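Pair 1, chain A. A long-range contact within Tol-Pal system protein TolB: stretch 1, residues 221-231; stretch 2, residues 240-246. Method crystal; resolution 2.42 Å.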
# COMPACT_ATOMS: atom_id res chain seq x y z
N PHE A 221 -0.14 15.13 -1.19
CA PHE A 221 1.02 15.97 -0.90
C PHE A 221 2.00 15.96 -2.06
O PHE A 221 2.20 14.93 -2.72
CB PHE A 221 1.71 15.50 0.37
CG PHE A 221 0.95 15.82 1.62
CD1 PHE A 221 0.96 17.11 2.13
CD2 PHE A 221 0.20 14.85 2.26
CE1 PHE A 221 0.25 17.42 3.28
CE2 PHE A 221 -0.51 15.16 3.40
CZ PHE A 221 -0.49 16.44 3.91
N SER A 222 2.60 17.12 -2.31
CA SER A 222 3.58 17.26 -3.38
C SER A 222 4.83 16.44 -3.07
O SER A 222 5.22 16.30 -1.91
CB SER A 222 3.96 18.73 -3.55
OG SER A 222 3.49 19.25 -4.77
N PRO A 223 5.46 15.87 -4.10
CA PRO A 223 6.72 15.14 -3.87
C PRO A 223 7.80 15.99 -3.23
O PRO A 223 8.62 15.47 -2.46
CB PRO A 223 7.13 14.67 -5.27
CG PRO A 223 5.89 14.71 -6.09
CD PRO A 223 4.93 15.68 -5.46
N ASP A 224 7.84 17.30 -3.52
CA ASP A 224 8.84 18.17 -2.93
C ASP A 224 8.53 18.55 -1.48
O ASP A 224 9.33 19.25 -0.86
CB ASP A 224 9.00 19.44 -3.78
CG ASP A 224 7.72 20.26 -3.89
OD1 ASP A 224 6.76 20.02 -3.12
OD2 ASP A 224 7.67 21.16 -4.76
N GLY A 225 7.40 18.10 -0.94
CA GLY A 225 7.03 18.42 0.42
C GLY A 225 6.66 19.86 0.66
O GLY A 225 6.68 20.32 1.80
N LYS A 226 6.30 20.60 -0.40
CA LYS A 226 6.01 22.02 -0.28
C LYS A 226 4.55 22.37 -0.51
O LYS A 226 4.13 23.47 -0.12
CB LYS A 226 6.87 22.83 -1.27
CG LYS A 226 8.35 22.52 -1.19
CD LYS A 226 9.18 23.78 -1.41
CE LYS A 226 10.61 23.58 -0.93
NZ LYS A 226 10.87 24.30 0.35
N SER A 227 3.77 21.49 -1.13
CA SER A 227 2.40 21.81 -1.49
C SER A 227 1.49 20.63 -1.20
O SER A 227 1.94 19.49 -1.03
CB SER A 227 2.29 22.21 -2.97
OG SER A 227 3.19 23.26 -3.27
N MET A 228 0.19 20.91 -1.16
CA MET A 228 -0.83 19.90 -0.93
C MET A 228 -2.06 20.22 -1.77
O MET A 228 -2.49 21.38 -1.82
CB MET A 228 -1.22 19.81 0.55
CG MET A 228 -2.50 19.04 0.82
SD MET A 228 -3.16 19.29 2.48
CE MET A 228 -4.44 20.49 2.13
N LEU A 229 -2.61 19.21 -2.42
CA LEU A 229 -3.86 19.33 -3.15
C LEU A 229 -5.02 18.83 -2.30
O LEU A 229 -4.85 17.94 -1.46
CB LEU A 229 -3.82 18.55 -4.47
CG LEU A 229 -2.94 19.11 -5.59
CD1 LEU A 229 -2.62 18.02 -6.59
CD2 LEU A 229 -3.61 20.29 -6.27
N PHE A 230 -6.19 19.41 -2.52
CA PHE A 230 -7.39 18.98 -1.81
C PHE A 230 -8.61 19.39 -2.60
O PHE A 230 -8.56 20.30 -3.44
CB PHE A 230 -7.44 19.56 -0.39
CG PHE A 230 -7.49 21.07 -0.33
CD1 PHE A 230 -6.35 21.82 -0.52
CD2 PHE A 230 -8.68 21.72 -0.08
CE1 PHE A 230 -6.39 23.20 -0.47
CE2 PHE A 230 -8.74 23.10 -0.02
CZ PHE A 230 -7.59 23.84 -0.22
N THR A 231 -9.72 18.71 -2.33
CA THR A 231 -10.99 18.99 -2.97
C THR A 231 -11.88 19.80 -2.04
O THR A 231 -11.93 19.55 -0.83
CB THR A 231 -11.71 17.69 -3.36
OG1 THR A 231 -10.75 16.76 -3.89
CG2 THR A 231 -12.77 17.96 -4.41
N ILE A 240 -10.78 21.33 -7.36
CA ILE A 240 -9.44 21.00 -6.90
C ILE A 240 -8.70 22.28 -6.53
O ILE A 240 -8.70 23.25 -7.30
CB ILE A 240 -8.66 20.21 -7.97
CG1 ILE A 240 -9.23 18.80 -8.11
CG2 ILE A 240 -7.18 20.15 -7.63
CD1 ILE A 240 -9.76 18.49 -9.49
N TYR A 241 -8.08 22.29 -5.36
CA TYR A 241 -7.28 23.40 -4.88
C TYR A 241 -5.87 22.92 -4.56
O TYR A 241 -5.68 21.77 -4.15
CB TYR A 241 -7.90 24.03 -3.63
CG TYR A 241 -9.23 24.71 -3.86
CD1 TYR A 241 -10.42 23.99 -3.84
CD2 TYR A 241 -9.30 26.07 -4.12
CE1 TYR A 241 -11.63 24.61 -4.06
CE2 TYR A 241 -10.51 26.70 -4.33
CZ TYR A 241 -11.68 25.96 -4.31
OH TYR A 241 -12.88 26.58 -4.52
N GLN A 242 -4.89 23.80 -4.76
CA GLN A 242 -3.52 23.54 -4.34
C GLN A 242 -3.16 24.48 -3.21
O GLN A 242 -3.33 25.70 -3.33
CB GLN A 242 -2.53 23.70 -5.49
CG GLN A 242 -1.14 23.18 -5.14
CD GLN A 242 -0.13 23.35 -6.26
OE1 GLN A 242 -0.41 24.00 -7.27
NE2 GLN A 242 1.05 22.78 -6.08
N MET A 243 -2.65 23.93 -2.12
CA MET A 243 -2.20 24.71 -0.98
C MET A 243 -0.68 24.80 -0.97
O MET A 243 0.01 23.84 -1.33
CB MET A 243 -2.68 24.11 0.33
CG MET A 243 -2.85 25.15 1.42
SD MET A 243 -3.01 24.44 3.06
CE MET A 243 -4.43 25.36 3.66
N ASP A 244 -0.17 25.94 -0.54
CA ASP A 244 1.25 26.12 -0.26
C ASP A 244 1.43 26.02 1.25
O ASP A 244 0.83 26.79 2.00
CB ASP A 244 1.76 27.46 -0.79
CG ASP A 244 3.19 27.74 -0.39
OD1 ASP A 244 3.99 26.79 -0.31
OD2 ASP A 244 3.51 28.92 -0.15
N LEU A 245 2.26 25.07 1.69
CA LEU A 245 2.33 24.74 3.11
C LEU A 245 2.89 25.89 3.94
O LEU A 245 2.54 26.02 5.12
CB LEU A 245 3.18 23.48 3.31
CG LEU A 245 2.66 22.18 2.69
CD1 LEU A 245 3.27 20.98 3.40
CD2 LEU A 245 1.14 22.12 2.73
N SER A 246 3.76 26.72 3.36
CA SER A 246 4.45 27.73 4.14
C SER A 246 3.49 28.82 4.63
O SER A 246 3.52 29.20 5.80
CB SER A 246 5.58 28.35 3.32
OG SER A 246 5.07 29.10 2.23

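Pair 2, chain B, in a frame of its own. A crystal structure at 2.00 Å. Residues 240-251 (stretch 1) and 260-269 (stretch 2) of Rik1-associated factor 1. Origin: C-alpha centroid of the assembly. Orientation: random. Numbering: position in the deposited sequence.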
# COMPACT_ATOMS: atom_id res chain seq x y z
N TYR B 240 4.44 6.08 5.76
CA TYR B 240 4.84 4.83 6.39
C TYR B 240 4.99 5.04 7.89
O TYR B 240 5.77 5.89 8.30
CB TYR B 240 6.16 4.32 5.78
CG TYR B 240 6.67 3.05 6.36
CD1 TYR B 240 7.33 3.04 7.59
CD2 TYR B 240 6.54 1.84 5.68
CE1 TYR B 240 7.84 1.86 8.13
CE2 TYR B 240 7.06 0.64 6.21
CZ TYR B 240 7.70 0.67 7.44
OH TYR B 240 8.17 -0.50 7.99
N MET B 241 4.25 4.26 8.68
CA MET B 241 4.28 4.37 10.15
C MET B 241 5.26 3.32 10.75
O MET B 241 5.18 2.12 10.44
CB MET B 241 2.86 4.16 10.71
CG MET B 241 2.78 4.17 12.25
SD MET B 241 2.99 5.85 12.95
CE MET B 241 1.45 6.63 12.43
N HIS B 242 6.19 3.76 11.60
CA HIS B 242 7.06 2.81 12.28
C HIS B 242 6.22 1.85 13.14
O HIS B 242 5.19 2.24 13.71
CB HIS B 242 8.13 3.52 13.11
CG HIS B 242 9.25 2.63 13.52
ND1 HIS B 242 9.33 2.07 14.77
CD2 HIS B 242 10.33 2.19 12.83
CE1 HIS B 242 10.42 1.31 14.84
NE2 HIS B 242 11.04 1.38 13.68
N PRO B 243 6.65 0.58 13.21
CA PRO B 243 5.93 -0.44 13.99
C PRO B 243 5.78 -0.07 15.48
O PRO B 243 4.92 -0.61 16.16
CB PRO B 243 6.84 -1.69 13.88
CG PRO B 243 7.67 -1.46 12.68
CD PRO B 243 7.86 0.03 12.56
N SER B 244 6.63 0.82 15.97
CA SER B 244 6.53 1.29 17.36
C SER B 244 5.52 2.42 17.46
O SER B 244 5.16 2.85 18.56
CB SER B 244 7.87 1.81 17.84
OG SER B 244 8.12 3.07 17.24
N GLN B 245 5.09 2.91 16.30
CA GLN B 245 4.16 4.03 16.18
C GLN B 245 4.64 5.32 16.89
O GLN B 245 3.84 6.18 17.21
CB GLN B 245 2.77 3.59 16.67
CG GLN B 245 2.30 2.23 16.01
CD GLN B 245 0.93 1.74 16.50
OE1 GLN B 245 0.26 2.41 17.28
NE2 GLN B 245 0.52 0.56 16.03
N VAL B 246 5.95 5.46 17.09
CA VAL B 246 6.49 6.71 17.65
C VAL B 246 6.64 7.79 16.57
O VAL B 246 6.78 8.98 16.87
CB VAL B 246 7.88 6.48 18.36
CG1 VAL B 246 7.77 5.37 19.42
CG2 VAL B 246 8.96 6.15 17.33
N GLY B 247 6.60 7.39 15.31
CA GLY B 247 6.80 8.33 14.22
C GLY B 247 6.52 7.73 12.86
O GLY B 247 6.43 6.51 12.70
N PHE B 248 6.38 8.60 11.86
CA PHE B 248 6.13 8.15 10.51
C PHE B 248 6.88 9.01 9.53
O PHE B 248 7.32 10.12 9.88
CB PHE B 248 4.62 8.12 10.19
CG PHE B 248 3.94 9.48 10.23
CD1 PHE B 248 3.55 10.05 11.43
CD2 PHE B 248 3.60 10.13 9.05
CE1 PHE B 248 2.91 11.29 11.46
CE2 PHE B 248 2.96 11.35 9.06
CZ PHE B 248 2.61 11.94 10.28
N VAL B 249 7.10 8.49 8.32
CA VAL B 249 7.69 9.29 7.26
C VAL B 249 6.64 9.50 6.20
O VAL B 249 5.76 8.66 6.00
CB VAL B 249 8.93 8.64 6.60
CG1 VAL B 249 10.18 8.72 7.55
CG2 VAL B 249 8.64 7.19 6.14
N ALA B 250 6.75 10.63 5.51
CA ALA B 250 5.94 10.95 4.35
C ALA B 250 6.84 11.46 3.26
O ALA B 250 7.69 12.31 3.52
CB ALA B 250 4.94 12.00 4.70
N SER B 251 6.65 10.99 2.04
CA SER B 251 7.48 11.47 0.94
C SER B 251 6.64 12.30 -0.02
O SER B 251 5.46 12.07 -0.19
CB SER B 251 8.13 10.30 0.19
OG SER B 251 7.14 9.45 -0.43
N VAL B 260 11.67 13.75 1.71
CA VAL B 260 11.11 12.86 2.72
C VAL B 260 11.10 13.55 4.07
O VAL B 260 12.12 14.13 4.52
CB VAL B 260 11.91 11.54 2.88
CG1 VAL B 260 11.17 10.61 3.83
CG2 VAL B 260 12.16 10.87 1.53
N TYR B 261 9.94 13.48 4.72
CA TYR B 261 9.79 14.04 6.06
C TYR B 261 9.65 12.96 7.11
O TYR B 261 9.04 11.92 6.86
CB TYR B 261 8.54 14.92 6.11
CG TYR B 261 8.58 16.01 5.08
CD1 TYR B 261 9.18 17.22 5.36
CD2 TYR B 261 8.01 15.83 3.83
CE1 TYR B 261 9.22 18.24 4.42
CE2 TYR B 261 8.04 16.82 2.87
CZ TYR B 261 8.65 18.03 3.17
OH TYR B 261 8.72 19.03 2.23
N TYR B 262 10.21 13.24 8.29
CA TYR B 262 10.05 12.38 9.46
C TYR B 262 9.18 13.16 10.44
O TYR B 262 9.51 14.30 10.78
CB TYR B 262 11.39 11.97 10.13
CG TYR B 262 11.11 11.18 11.38
CD1 TYR B 262 10.77 9.84 11.31
CD2 TYR B 262 11.05 11.81 12.63
CE1 TYR B 262 10.44 9.11 12.45
CE2 TYR B 262 10.71 11.09 13.79
CZ TYR B 262 10.42 9.73 13.69
OH TYR B 262 10.09 9.00 14.81
N LEU B 263 8.07 12.56 10.87
CA LEU B 263 7.13 13.25 11.74
C LEU B 263 6.93 12.50 13.04
O LEU B 263 6.74 11.28 13.04
CB LEU B 263 5.77 13.41 11.03
CG LEU B 263 5.79 14.23 9.73
CD1 LEU B 263 5.80 13.35 8.49
CD2 LEU B 263 4.58 15.18 9.70
N ASP B 264 6.96 13.23 14.16
CA ASP B 264 6.85 12.64 15.48
C ASP B 264 5.38 12.53 15.88
O ASP B 264 4.62 13.47 15.67
CB ASP B 264 7.61 13.50 16.49
CG ASP B 264 7.52 12.97 17.90
OD1 ASP B 264 8.35 12.11 18.25
OD2 ASP B 264 6.62 13.41 18.67
N THR B 265 5.00 11.40 16.47
CA THR B 265 3.63 11.12 16.85
C THR B 265 3.17 11.72 18.21
O THR B 265 2.01 11.59 18.59
CB THR B 265 3.40 9.59 16.81
OG1 THR B 265 3.22 9.18 15.44
CG2 THR B 265 2.18 9.20 17.56
N ARG B 266 4.04 12.37 18.96
CA ARG B 266 3.62 13.03 20.20
C ARG B 266 3.26 14.48 19.88
O ARG B 266 2.15 14.94 20.15
CB ARG B 266 4.73 12.98 21.26
CG ARG B 266 5.02 11.59 21.79
CD ARG B 266 6.39 11.53 22.47
NE ARG B 266 7.45 11.72 21.48
CZ ARG B 266 8.67 12.16 21.75
NH1 ARG B 266 9.02 12.48 22.99
NH2 ARG B 266 9.56 12.28 20.76
N MET B 267 4.22 15.16 19.27
CA MET B 267 4.06 16.55 18.87
C MET B 267 3.22 16.68 17.58
O MET B 267 2.68 17.73 17.31
CB MET B 267 5.44 17.17 18.64
CG MET B 267 6.44 16.95 19.78
SD MET B 267 5.79 17.53 21.37
CE MET B 267 6.16 19.28 21.26
N TYR B 268 3.11 15.60 16.80
CA TYR B 268 2.66 15.70 15.41
C TYR B 268 3.30 16.91 14.77
O TYR B 268 2.62 17.86 14.39
CB TYR B 268 1.13 15.77 15.30
CG TYR B 268 0.50 14.43 15.55
CD1 TYR B 268 0.60 13.42 14.61
CD2 TYR B 268 -0.14 14.15 16.75
CE1 TYR B 268 0.04 12.17 14.85
CE2 TYR B 268 -0.69 12.92 17.00
CZ TYR B 268 -0.60 11.94 16.05
OH TYR B 268 -1.15 10.70 16.29
N LYS B 269 4.61 16.86 14.67
CA LYS B 269 5.40 17.93 14.11
C LYS B 269 6.43 17.32 13.15
O LYS B 269 6.87 16.19 13.36
CB LYS B 269 6.09 18.67 15.25
CG LYS B 269 7.14 19.69 14.83
CD LYS B 269 7.20 20.81 15.86
CE LYS B 269 8.61 21.33 16.07
NZ LYS B 269 8.88 21.61 17.52
O HOH W 1 1.18 6.57 15.79

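The sharpest difference between the two pairs is the place of the phenylalanine that covers the second strand. In pair 1 it is Phe230(A), whose superposed counterpart in pair 2 is Ala250(B); in pair 2 it is Phe248(B), which falls on Met228(A). Both phenylalanines adopt the p rotamer, and each lays a ring face over the CB of its directly paired residue. In pair 1, Tyr241(A) CB sits 3.7 Å from the centroid of the Phe230(A) ring, whose CE1 also reaches Met243(A) CB at 3.9 Å. The rings of Phe230(A) and Tyr241(A) lie near parallel, at 20°, but are slid apart and barely overlap. In pair 2, Leu263(B) CB lies 3.8 Å from the centroid of the Phe248(B) ring. The same CH-pi arrangement is thus built two residues earlier along the first strand.

The backbone beneath is nearly identical, with an RMSD of 0.4 Å over 14 central residues. Each pair is an antiparallel two-stranded arrangement, with strand directions at 153° in pair 1 and 157° in pair 2, and each is preceded by a type I turn, Ser222(A) to Gly225(A) or His242(B) to Gln245(B). Five backbone hydrogen bonds recur in register. Met228(A) and Met243(A) exchange two, N to O at 2.9 Å and O to N at 2.6 Å, as do Phe248(B) and Leu263(B), N to O at 3.0 Å and O to N at 2.7 Å. Phe230(A) with Tyr241(A) and Ala250(B) with Tyr261(B) repeat the pattern. The fifth extends the ladder beyond the second strand, from Leu245(A) N to Lys226(A) O at 3.1 Å and from Thr265(B) N to Val246(B) O at 3.0 Å.

With the large ring moved, the rest of that face is filled differently. Ala250(B) contributes only a methyl, and its CB meets Leu263(B) CD1 at 4.1 Å, while Phe248(B) CE2 approaches the same CD1 at 3.5 Å. In pair 1, Met228(A) is an extended chain whose CE lies 4.3 Å from Met243(A) SD; its CB also contacts Leu245(A) CD2 at 4.0 Å. Thr265(B), matched to Leu245(A), instead places OG1 at the edge of the Phe248(B) ring, 4.1 Å from CD1. A water accompanies this polar residue, donating to Gln245(B) O at 3.0 Å and bonding weakly to Thr265(B) OG1 at 3.3 Å.

On the opposite face, Leu229(A) and Val249(B) occupy matching positions, as do Ile240(A) and Val260(B). Leu229(A) CD2 packs against Ile240(A) CG2 at 3.8 Å, and Val249(B) CB against Val260(B) CG1 at 4.1 Å. Gln242(A) brings NE2 within 3.4 Å of Ser227(A) CB. At the equivalent site Tyr262(B) reaches farther, its OH 3.4 Å from Gly247(B) CA; an ideal CB on this glycine would clash with that hydroxyl oxygen, at 1.9 Å. The bare glycine therefore leaves room for the tyrosine, where serine lies beside the slimmer glutamine.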